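Long-range contacts in probable 2-phosphosulfolactate phosphatase (Clostridium acetobutylicum, PDB 1VR0), which catalyses the magnesium-dependent hydrolysis of (2R)-O-phospho-3-sulfolactate to (2R)-3-sulfolactate and phosphate: residues Val35-Leu40 against Ile165-Cys170; Ile15-Ser20 against Ile154-Thr159; Ala42-Thr47 against Ser134-Glu139; Glu202-Phe207 against Cys230-Val235. All coordinates share one frame; numbering follows the deposited sequence.

Contact 1 (Val35-Leu40 against Ile165-Cys170); sequences VVIDML and IDDFIC. With MG (magnesium ion), chain D; 3SL ((2R)-3-sulfolactic acid), chain E.
The end of strand 33-37 and the loop after it meet the first turn of helix 165-181, with D38 and D167 nearest, their CA atoms 5.9 Å apart. The two aspartates lie side by side, point the same way and share the magnesium ion. D38 OD1 binds MG at 2.1 Å and D167 OD2 at 2.4 Å. Their carboxylate planes are turned 60° from each other. G158 O, from the neighbouring loop, is the third protein ligand. The other oxygen of D167, OD1, accepts from the backbone N of M39 at 3.0 Å, met nearly along its C-O axis. With the metal on OD2, this bond holds the carboxylate in its rotation. Water 1, also on the metal, gives one proton to D167 OD1 and the other to D166 OD2, 2.7 Å away. It accepts from L40 N. D166 OD1 is held by S164. Away from the metal, selenomethionine M39 bends at its third torsion, and its SE lies against D166 O and CB. I37 CG2 touches C170 SG at 3.9 Å. Two carboxylates on one cation beside the start of a helix are probably both ionised. D166 probably helps orient a metal-bound water from the second shell.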
# COMPACT_ATOMS: atom_id res chain seq x y z
N VAL A 35 0.87 0.11 -15.83
CA VAL A 35 -0.00 1.23 -16.06
C VAL A 35 0.35 2.30 -15.04
O VAL A 35 0.20 2.10 -13.85
CB VAL A 35 -1.45 0.81 -15.88
CG1 VAL A 35 -2.38 2.01 -16.04
CG2 VAL A 35 -1.82 -0.32 -16.87
N VAL A 36 0.86 3.43 -15.50
CA VAL A 36 1.27 4.48 -14.58
C VAL A 36 0.12 5.47 -14.37
O VAL A 36 -0.51 5.95 -15.33
CB VAL A 36 2.52 5.19 -15.07
CG1 VAL A 36 2.88 6.28 -14.11
CG2 VAL A 36 3.68 4.19 -15.21
N ILE A 37 -0.14 5.79 -13.10
CA ILE A 37 -1.21 6.71 -12.74
C ILE A 37 -0.73 7.87 -11.86
O ILE A 37 -0.15 7.66 -10.80
CB ILE A 37 -2.37 5.95 -12.09
CG1 ILE A 37 -3.00 5.02 -13.14
CG2 ILE A 37 -3.45 6.87 -11.60
CD1 ILE A 37 -3.86 3.95 -12.55
N ASP A 38 -0.94 9.08 -12.34
CA ASP A 38 -0.78 10.30 -11.52
C ASP A 38 -1.93 11.24 -11.91
O ASP A 38 -1.73 12.21 -12.65
CB ASP A 38 0.60 10.94 -11.76
CG ASP A 38 0.91 12.08 -10.81
OD1 ASP A 38 0.65 11.92 -9.61
OD2 ASP A 38 1.44 13.14 -11.21
N MSE A 39 -3.14 10.96 -11.46
CA MSE A 39 -4.32 11.60 -12.07
C MSE A 39 -4.43 13.09 -11.77
O MSE A 39 -5.06 13.85 -12.54
CB MSE A 39 -5.62 10.89 -11.69
CG MSE A 39 -5.86 10.83 -10.22
SE MSE A 39 -7.76 10.65 -9.72
CE MSE A 39 -8.50 12.16 -10.74
N LEU A 40 -3.83 13.51 -10.67
CA LEU A 40 -3.84 14.93 -10.31
C LEU A 40 -2.41 15.37 -10.20
O LEU A 40 -1.91 15.49 -9.07
CB LEU A 40 -4.56 15.16 -8.98
CG LEU A 40 -6.08 15.00 -9.11
CD1 LEU A 40 -6.80 15.03 -7.74
CD2 LEU A 40 -6.67 16.04 -10.02
N ILE A 165 -4.83 8.53 -2.18
CA ILE A 165 -6.20 8.10 -2.49
C ILE A 165 -6.65 8.37 -3.92
O ILE A 165 -7.37 7.57 -4.50
CB ILE A 165 -7.20 8.71 -1.47
CG1 ILE A 165 -7.23 7.81 -0.23
CG2 ILE A 165 -8.58 8.84 -2.07
CD1 ILE A 165 -7.97 8.36 0.95
N ASP A 166 -6.23 9.49 -4.51
CA ASP A 166 -6.60 9.80 -5.92
C ASP A 166 -6.06 8.70 -6.86
O ASP A 166 -6.82 8.11 -7.65
CB ASP A 166 -6.10 11.20 -6.37
CG ASP A 166 -4.63 11.46 -6.03
OD1 ASP A 166 -4.02 10.74 -5.22
OD2 ASP A 166 -4.06 12.41 -6.57
N ASP A 167 -4.78 8.39 -6.76
CA ASP A 167 -4.21 7.42 -7.67
C ASP A 167 -4.81 6.03 -7.40
O ASP A 167 -4.99 5.24 -8.29
CB ASP A 167 -2.66 7.41 -7.60
CG ASP A 167 -2.05 8.73 -8.13
OD1 ASP A 167 -2.69 9.35 -8.98
OD2 ASP A 167 -0.95 9.14 -7.72
N PHE A 168 -5.13 5.75 -6.15
CA PHE A 168 -5.61 4.45 -5.74
C PHE A 168 -7.01 4.20 -6.27
O PHE A 168 -7.29 3.12 -6.81
CB PHE A 168 -5.59 4.37 -4.22
CG PHE A 168 -5.77 2.97 -3.64
CD1 PHE A 168 -4.77 2.02 -3.74
CD2 PHE A 168 -6.91 2.65 -2.90
CE1 PHE A 168 -4.92 0.75 -3.18
CE2 PHE A 168 -7.05 1.39 -2.34
CZ PHE A 168 -6.05 0.44 -2.47
N ILE A 169 -7.91 5.18 -6.14
CA ILE A 169 -9.27 4.98 -6.61
C ILE A 169 -9.30 4.89 -8.13
O ILE A 169 -10.10 4.16 -8.72
CB ILE A 169 -10.25 6.05 -6.08
CG1 ILE A 169 -11.70 5.64 -6.39
CG2 ILE A 169 -9.94 7.43 -6.61
CD1 ILE A 169 -12.77 6.40 -5.54
N CYS A 170 -8.42 5.66 -8.76
CA CYS A 170 -8.31 5.65 -10.21
C CYS A 170 -7.83 4.28 -10.66
O CYS A 170 -8.35 3.76 -11.62
CB CYS A 170 -7.33 6.72 -10.66
SG CYS A 170 -7.25 6.83 -12.47
MG MG D . -0.22 11.40 -7.71
O11 3SL E . 2.37 18.58 -5.31
C1 3SL E . 1.56 19.00 -6.15
O12 3SL E . 0.60 19.78 -5.92
C2 3SL E . 1.76 18.52 -7.54
O2 3SL E . 2.11 17.14 -7.46
C3 3SL E . 0.47 18.77 -8.30
S 3SL E . 0.49 18.04 -9.80
O3S 3SL E . 0.81 19.04 -10.83
O1S 3SL E . 1.26 16.75 -9.85
O2S 3SL E . -0.90 17.72 -10.14
O HOH W 1 -2.47 12.05 -8.69
O HOH W 2 -1.21 12.76 -5.89

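Contact 2 (Ile15-Ser20 against Ile154-Thr159); sequences IDLIIS and IVNAGT. With MG (magnesium ion), chain D.
A backbone oxygen serves as a metal ligand here: G158 O binds the magnesium ion at 2.5 Å, from a loop residue. D38 and D167 complete the protein ligands. The loop continues strand 152-156, which pairs in parallel with strand 13-18 inside the main sheet. The segment axes are 4.7 Å apart and 13° from parallel. Three backbone bonds form the ladder. I154 N gives to D16 O at 2.9 Å, from above the carbonyl plane. I18 N gives to I154 O at 2.8 Å, in the carbonyl plane. N156 N gives to I18 O, also in plane. L17 and I154 lie on one face of the sheet, where I15 CG2 also touches I154 CD1. I18 and V155 share the other face. Where the strands end, N156 turns toward 15-20, with CG anti to its carbonyl carbon. Its ND2 gives to water 3, and that water gives to I19 O at 2.7 Å. Its OD1 accepts from S171 OG of helix 165-181, so both ends of the amide are held. The metal loop thus continues a regular ladder, and N156 and a bridging water tie the end of one strand to the loop of the other.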
# COMPACT_ATOMS: atom_id res chain seq x y z
N ILE A 15 -3.32 -9.13 -11.83
CA ILE A 15 -3.28 -7.69 -11.68
C ILE A 15 -2.78 -7.32 -10.29
O ILE A 15 -3.31 -7.79 -9.29
CB ILE A 15 -4.66 -7.07 -11.94
CG1 ILE A 15 -5.13 -7.46 -13.35
CG2 ILE A 15 -4.58 -5.55 -11.83
CD1 ILE A 15 -6.47 -6.95 -13.75
N ASP A 16 -1.74 -6.49 -10.25
CA ASP A 16 -1.12 -6.03 -9.01
C ASP A 16 -1.19 -4.52 -8.98
O ASP A 16 -1.53 -3.89 -9.98
CB ASP A 16 0.35 -6.48 -8.95
CG ASP A 16 0.93 -6.48 -7.52
OD1 ASP A 16 0.22 -6.24 -6.51
OD2 ASP A 16 2.14 -6.77 -7.41
N LEU A 17 -0.82 -3.95 -7.84
CA LEU A 17 -0.81 -2.51 -7.66
C LEU A 17 0.40 -2.12 -6.80
O LEU A 17 0.71 -2.79 -5.82
CB LEU A 17 -2.10 -2.07 -6.99
CG LEU A 17 -2.25 -0.58 -6.79
CD1 LEU A 17 -3.74 -0.25 -6.88
CD2 LEU A 17 -1.69 -0.09 -5.46
N ILE A 18 1.08 -1.04 -7.20
CA ILE A 18 2.17 -0.48 -6.45
C ILE A 18 1.68 0.89 -5.98
O ILE A 18 1.11 1.66 -6.75
CB ILE A 18 3.37 -0.36 -7.32
CG1 ILE A 18 3.92 -1.77 -7.59
CG2 ILE A 18 4.39 0.53 -6.66
CD1 ILE A 18 5.05 -1.84 -8.60
N ILE A 19 1.92 1.20 -4.71
CA ILE A 19 1.27 2.32 -4.07
C ILE A 19 1.97 3.69 -4.24
O ILE A 19 1.37 4.70 -3.89
CB ILE A 19 1.07 2.06 -2.57
CG1 ILE A 19 2.43 1.84 -1.87
CG2 ILE A 19 0.16 0.85 -2.37
CD1 ILE A 19 2.40 2.20 -0.37
N SER A 20 3.21 3.72 -4.75
CA SER A 20 3.90 4.99 -4.92
C SER A 20 5.18 4.83 -5.71
O SER A 20 5.74 3.75 -5.75
CB SER A 20 4.25 5.61 -3.55
OG SER A 20 5.63 5.45 -3.22
N ILE A 154 -0.35 -2.01 -11.78
CA ILE A 154 -0.80 -0.62 -11.80
C ILE A 154 0.06 0.17 -10.86
O ILE A 154 0.07 -0.05 -9.65
CB ILE A 154 -2.28 -0.56 -11.47
CG1 ILE A 154 -3.03 -1.21 -12.62
CG2 ILE A 154 -2.75 0.87 -11.37
CD1 ILE A 154 -4.43 -1.48 -12.28
N VAL A 155 0.85 1.07 -11.44
CA VAL A 155 1.88 1.79 -10.69
C VAL A 155 1.33 3.15 -10.33
O VAL A 155 1.27 4.03 -11.17
CB VAL A 155 3.17 1.93 -11.52
CG1 VAL A 155 4.28 2.60 -10.72
CG2 VAL A 155 3.63 0.59 -12.04
N ASN A 156 0.88 3.31 -9.09
CA ASN A 156 0.47 4.62 -8.58
C ASN A 156 1.70 5.49 -8.37
O ASN A 156 2.68 5.04 -7.80
CB ASN A 156 -0.25 4.45 -7.23
CG ASN A 156 -1.56 3.71 -7.35
OD1 ASN A 156 -1.73 2.90 -8.25
ND2 ASN A 156 -2.50 4.01 -6.49
N ALA A 157 1.67 6.73 -8.85
CA ALA A 157 2.79 7.64 -8.57
C ALA A 157 2.74 8.04 -7.09
O ALA A 157 3.77 8.21 -6.46
CB ALA A 157 2.73 8.85 -9.45
N GLY A 158 1.52 8.14 -6.55
CA GLY A 158 1.33 8.62 -5.18
C GLY A 158 1.67 10.10 -5.14
O GLY A 158 1.70 10.75 -6.20
N THR A 159 1.91 10.64 -3.96
CA THR A 159 2.41 11.98 -3.84
C THR A 159 3.55 11.97 -2.83
O THR A 159 3.40 11.45 -1.73
CB THR A 159 1.27 13.01 -3.52
OG1 THR A 159 1.80 14.23 -3.01
CG2 THR A 159 0.32 12.49 -2.48
MG MG D . -0.22 11.40 -7.71
O HOH W 3 -1.08 5.75 -4.35
O HOH W 1 -2.47 12.05 -8.69
O HOH W 2 -1.21 12.76 -5.89

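Contact 3 (Ala42-Thr47 against Ser134-Glu139); sequences ATSVIT and SVLNGE
T47 lays its methyl group CG2 against the carboxamide of N137, 3.8 Å from N137 CG. N137 is the N-cap residue of helix 138-148 and sits in a type I beta turn from V135 to G138, though its side chain makes no capping bond. The contact joins the first turns of helix 42-51 to the turn between strand 129-133 and helix 138-148. These two helices follow strands that are parallel neighbours in the main sheet. The N137 amide is held from outside the contact, where ND2 gives to I132 O and L237 O. S134 faces the helix beside N137. Its OG takes the crowded position between its own backbone N and carbonyl carbon (chi1 62°). From there it lies 3.0 Å from N137 OD1 and 3.5 Å from T47 OG1. Its one proton can serve either acceptor, and the bond to T47 is weak. Nearer the N-terminus of the helix, S134 CB packs on S44 OG and T43 O. L136 packs its CD1 on S44 CB at 3.9 Å and beside S44 O. Water 4 gives to S44 OG and accepts weakly from V135 N, so it bridges the segments. S44 OG also bonds M39 O, and T43 OG1 bonds D38 N and G133 O, so these helix residues probably help position the backbone around D38. The T47 hydroxyl proton goes to its own helix: OG1 gives to T43 O at 2.7 Å, nearly along the C=O axis, and T47 N gives to the same oxygen at 3.1 Å.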
# COMPACT_ATOMS: atom_id res chain seq x y z
N ALA A 42 -0.31 14.82 -13.59
CA ALA A 42 0.64 14.49 -14.70
C ALA A 42 0.09 13.55 -15.79
O ALA A 42 0.26 13.83 -16.95
CB ALA A 42 1.95 13.93 -14.18
N THR A 43 -0.55 12.44 -15.42
CA THR A 43 -1.04 11.53 -16.44
C THR A 43 -2.32 12.03 -17.07
O THR A 43 -2.65 11.60 -18.17
CB THR A 43 -1.23 10.10 -15.95
OG1 THR A 43 -2.08 10.07 -14.80
CG2 THR A 43 0.10 9.52 -15.62
N SER A 44 -3.04 12.92 -16.38
CA SER A 44 -4.18 13.61 -17.00
C SER A 44 -3.69 14.61 -18.04
O SER A 44 -4.33 14.78 -19.08
CB SER A 44 -5.03 14.29 -15.94
OG SER A 44 -5.59 13.29 -15.11
N VAL A 45 -2.55 15.25 -17.75
CA VAL A 45 -1.92 16.14 -18.71
C VAL A 45 -1.42 15.35 -19.93
O VAL A 45 -1.78 15.63 -21.07
CB VAL A 45 -0.75 16.93 -18.08
CG1 VAL A 45 0.12 17.47 -19.15
CG2 VAL A 45 -1.27 18.07 -17.18
N ILE A 46 -0.61 14.35 -19.71
CA ILE A 46 -0.08 13.58 -20.81
C ILE A 46 -1.20 13.07 -21.74
O ILE A 46 -1.12 13.21 -22.96
CB ILE A 46 0.78 12.43 -20.32
CG1 ILE A 46 2.06 12.98 -19.70
CG2 ILE A 46 1.13 11.48 -21.46
CD1 ILE A 46 2.60 12.14 -18.59
N THR A 47 -2.22 12.48 -21.13
CA THR A 47 -3.35 11.93 -21.84
C THR A 47 -4.06 13.00 -22.69
O THR A 47 -4.39 12.78 -23.84
CB THR A 47 -4.34 11.32 -20.83
OG1 THR A 47 -3.73 10.21 -20.18
CG2 THR A 47 -5.61 10.82 -21.54
N SER A 134 -5.35 7.29 -16.60
CA SER A 134 -6.00 8.37 -15.86
C SER A 134 -7.46 8.04 -15.86
O SER A 134 -7.90 7.11 -16.57
CB SER A 134 -5.76 9.70 -16.57
OG SER A 134 -6.32 9.72 -17.90
N VAL A 135 -8.24 8.82 -15.13
CA VAL A 135 -9.71 8.67 -15.22
C VAL A 135 -10.20 8.92 -16.63
O VAL A 135 -11.11 8.25 -17.12
CB VAL A 135 -10.46 9.62 -14.22
CG1 VAL A 135 -11.96 9.39 -14.25
CG2 VAL A 135 -9.97 9.37 -12.83
N LEU A 136 -9.58 9.89 -17.29
CA LEU A 136 -10.02 10.34 -18.61
C LEU A 136 -9.96 9.24 -19.65
O LEU A 136 -10.80 9.21 -20.53
CB LEU A 136 -9.13 11.49 -19.08
CG LEU A 136 -9.07 12.73 -18.21
CD1 LEU A 136 -7.82 13.53 -18.56
CD2 LEU A 136 -10.35 13.53 -18.38
N ASN A 137 -8.95 8.37 -19.58
CA ASN A 137 -8.82 7.27 -20.54
C ASN A 137 -8.89 5.87 -19.93
O ASN A 137 -8.42 4.89 -20.52
CB ASN A 137 -7.55 7.43 -21.39
CG ASN A 137 -6.28 7.17 -20.62
OD1 ASN A 137 -6.28 7.13 -19.41
ND2 ASN A 137 -5.18 6.99 -21.34
N GLY A 138 -9.54 5.77 -18.77
CA GLY A 138 -9.65 4.52 -18.02
C GLY A 138 -10.20 3.36 -18.82
O GLY A 138 -9.58 2.32 -18.89
N GLU A 139 -11.34 3.56 -19.47
CA GLU A 139 -11.93 2.51 -20.28
C GLU A 139 -10.97 2.06 -21.40
O GLU A 139 -10.78 0.86 -21.63
CB GLU A 139 -13.26 2.96 -20.90
CG GLU A 139 -14.41 3.19 -19.91
CD GLU A 139 -15.14 1.91 -19.47
OE1 GLU A 139 -14.84 0.81 -19.97
OE2 GLU A 139 -16.04 1.98 -18.61
O HOH W 4 -7.88 11.70 -14.89

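Contact 4 (Glu202-Phe207 against Cys230-Val235); sequences EDIKGF and CKKDIV
The flat peptide carbonyl of E202 is met from above its plane: K232 NZ gives to E202 O at 2.7 Å, from 46° out of the plane. The carboxylate of D203 is likewise approached from above. There G206 N gives to OD2 at 3.2 Å, an Asx motif at the start of helix 205-208. The ring of F207 takes no part in this contact; Y210 of the same chain and Y196 of the second subunit both meet it edge-to-face. K232 reaches E202 by a chain extended beyond CG, and its NZ also bonds Y198 OH. On the way it crosses I204 obliquely, with CE 4.0 Å from I204 CD1. I204 is the N-cap residue of the short helix. Its CG2 lies 4.4 Å from C230 SG. K205 comes in beside the same cysteine, with CG 3.9 Å from C230 CB. C230 thus packs against aliphatic parts of both residues. Together they tie the loop after helix 223-229 to the turn before helix 205-208. The opposite charges of E202 OE1 and K232 NZ stay 5.2 Å apart. Electrostatic attraction between them would be modest, and the lysine is held mainly by neutral oxygens, in a partly exposed part of the fold.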
# COMPACT_ATOMS: atom_id res chain seq x y z
N GLU A 202 -18.28 5.08 -7.04
CA GLU A 202 -18.11 5.13 -8.50
C GLU A 202 -17.93 6.50 -9.11
O GLU A 202 -17.29 6.64 -10.15
CB GLU A 202 -19.30 4.48 -9.19
CG GLU A 202 -19.10 2.98 -9.27
CD GLU A 202 -20.37 2.26 -9.61
OE1 GLU A 202 -21.20 2.86 -10.35
OE2 GLU A 202 -20.53 1.10 -9.15
N ASP A 203 -18.51 7.50 -8.47
CA ASP A 203 -18.44 8.88 -8.96
C ASP A 203 -17.01 9.41 -8.79
O ASP A 203 -16.69 10.42 -9.35
CB ASP A 203 -19.42 9.79 -8.21
CG ASP A 203 -19.02 9.98 -6.71
OD1 ASP A 203 -18.85 8.96 -5.97
OD2 ASP A 203 -18.84 11.14 -6.27
N ILE A 204 -16.19 8.77 -7.96
CA ILE A 204 -14.78 9.14 -7.80
C ILE A 204 -14.55 10.47 -7.06
O ILE A 204 -13.88 10.49 -6.04
CB ILE A 204 -14.02 9.11 -9.14
CG1 ILE A 204 -13.96 7.68 -9.65
CG2 ILE A 204 -12.59 9.64 -8.98
CD1 ILE A 204 -13.38 7.50 -11.08
N LYS A 205 -15.08 11.56 -7.62
CA LYS A 205 -15.00 12.92 -7.03
C LYS A 205 -15.11 12.94 -5.52
O LYS A 205 -14.28 13.52 -4.82
CB LYS A 205 -16.16 13.78 -7.55
CG LYS A 205 -15.88 14.80 -8.64
CD LYS A 205 -17.24 15.46 -8.99
CE LYS A 205 -17.09 16.69 -9.86
NZ LYS A 205 -18.46 17.34 -10.04
N GLY A 206 -16.17 12.32 -5.01
CA GLY A 206 -16.49 12.40 -3.59
C GLY A 206 -15.37 11.88 -2.71
O GLY A 206 -15.00 12.51 -1.73
N PHE A 207 -14.81 10.75 -3.07
CA PHE A 207 -13.89 10.07 -2.20
C PHE A 207 -12.49 10.67 -2.29
O PHE A 207 -11.72 10.63 -1.35
CB PHE A 207 -13.90 8.58 -2.54
CG PHE A 207 -13.21 7.75 -1.55
CD1 PHE A 207 -13.90 7.26 -0.47
CD2 PHE A 207 -11.85 7.49 -1.67
CE1 PHE A 207 -13.23 6.51 0.50
CE2 PHE A 207 -11.18 6.73 -0.71
CZ PHE A 207 -11.87 6.23 0.35
N CYS A 230 -11.55 14.29 -13.02
CA CYS A 230 -12.50 13.28 -12.58
C CYS A 230 -13.48 12.84 -13.66
O CYS A 230 -14.32 12.00 -13.40
CB CYS A 230 -13.27 13.83 -11.40
SG CYS A 230 -12.25 13.96 -9.94
N LYS A 231 -13.41 13.42 -14.86
CA LYS A 231 -14.31 13.03 -15.94
C LYS A 231 -13.90 11.68 -16.54
O LYS A 231 -12.75 11.45 -16.91
CB LYS A 231 -14.38 14.13 -17.01
CG LYS A 231 -14.79 15.48 -16.41
CD LYS A 231 -15.93 16.20 -17.12
CE LYS A 231 -16.90 16.85 -16.06
NZ LYS A 231 -18.25 17.32 -16.58
N LYS A 232 -14.86 10.77 -16.61
CA LYS A 232 -14.63 9.41 -17.10
C LYS A 232 -14.61 9.33 -18.62
O LYS A 232 -15.43 9.95 -19.27
CB LYS A 232 -15.74 8.45 -16.60
CG LYS A 232 -15.69 8.13 -15.10
CD LYS A 232 -16.88 7.28 -14.66
CE LYS A 232 -16.63 6.66 -13.32
NZ LYS A 232 -17.90 6.14 -12.77
N ASP A 233 -13.67 8.57 -19.18
CA ASP A 233 -13.83 8.06 -20.55
C ASP A 233 -14.07 9.13 -21.58
O ASP A 233 -14.89 8.95 -22.48
CB ASP A 233 -14.98 7.05 -20.58
CG ASP A 233 -15.11 6.31 -21.91
OD1 ASP A 233 -14.10 5.90 -22.55
OD2 ASP A 233 -16.27 6.11 -22.32
N ILE A 234 -13.38 10.25 -21.47
CA ILE A 234 -13.47 11.26 -22.51
C ILE A 234 -12.29 11.17 -23.48
O ILE A 234 -12.32 11.76 -24.55
CB ILE A 234 -13.64 12.70 -21.98
CG1 ILE A 234 -12.39 13.22 -21.28
CG2 ILE A 234 -14.85 12.81 -21.05
CD1 ILE A 234 -12.57 14.70 -20.88
N VAL A 235 -11.27 10.41 -23.15
CA VAL A 235 -10.17 10.20 -24.08
C VAL A 235 -10.07 8.71 -24.44
O VAL A 235 -10.09 7.87 -23.55
CB VAL A 235 -8.86 10.74 -23.48
CG1 VAL A 235 -7.66 10.35 -24.35
CG2 VAL A 235 -8.97 12.28 -23.30

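Contacts 1, 2 and 3 are buried, while contact 4 is partly buried and lies farther from the chain centre. Contacts 1 and 2 share the main sheet, in which strands 33-37 and 152-156 are neighbours, and both supply ligands to one magnesium ion. Their segments alternate along the chain. Contact 3 is nested inside the loops that both close, and its helix 42-51 follows strand 33-37 of contact 1 in the chain. Contact 4 meets contact 3 through L136 O and V235 N, and contact 1 through F207 against I165. The chemistry shifts from metal and carboxylates in contact 1, through a backbone ladder and hydroxyls, to a lysine on a carbonyl in contact 4.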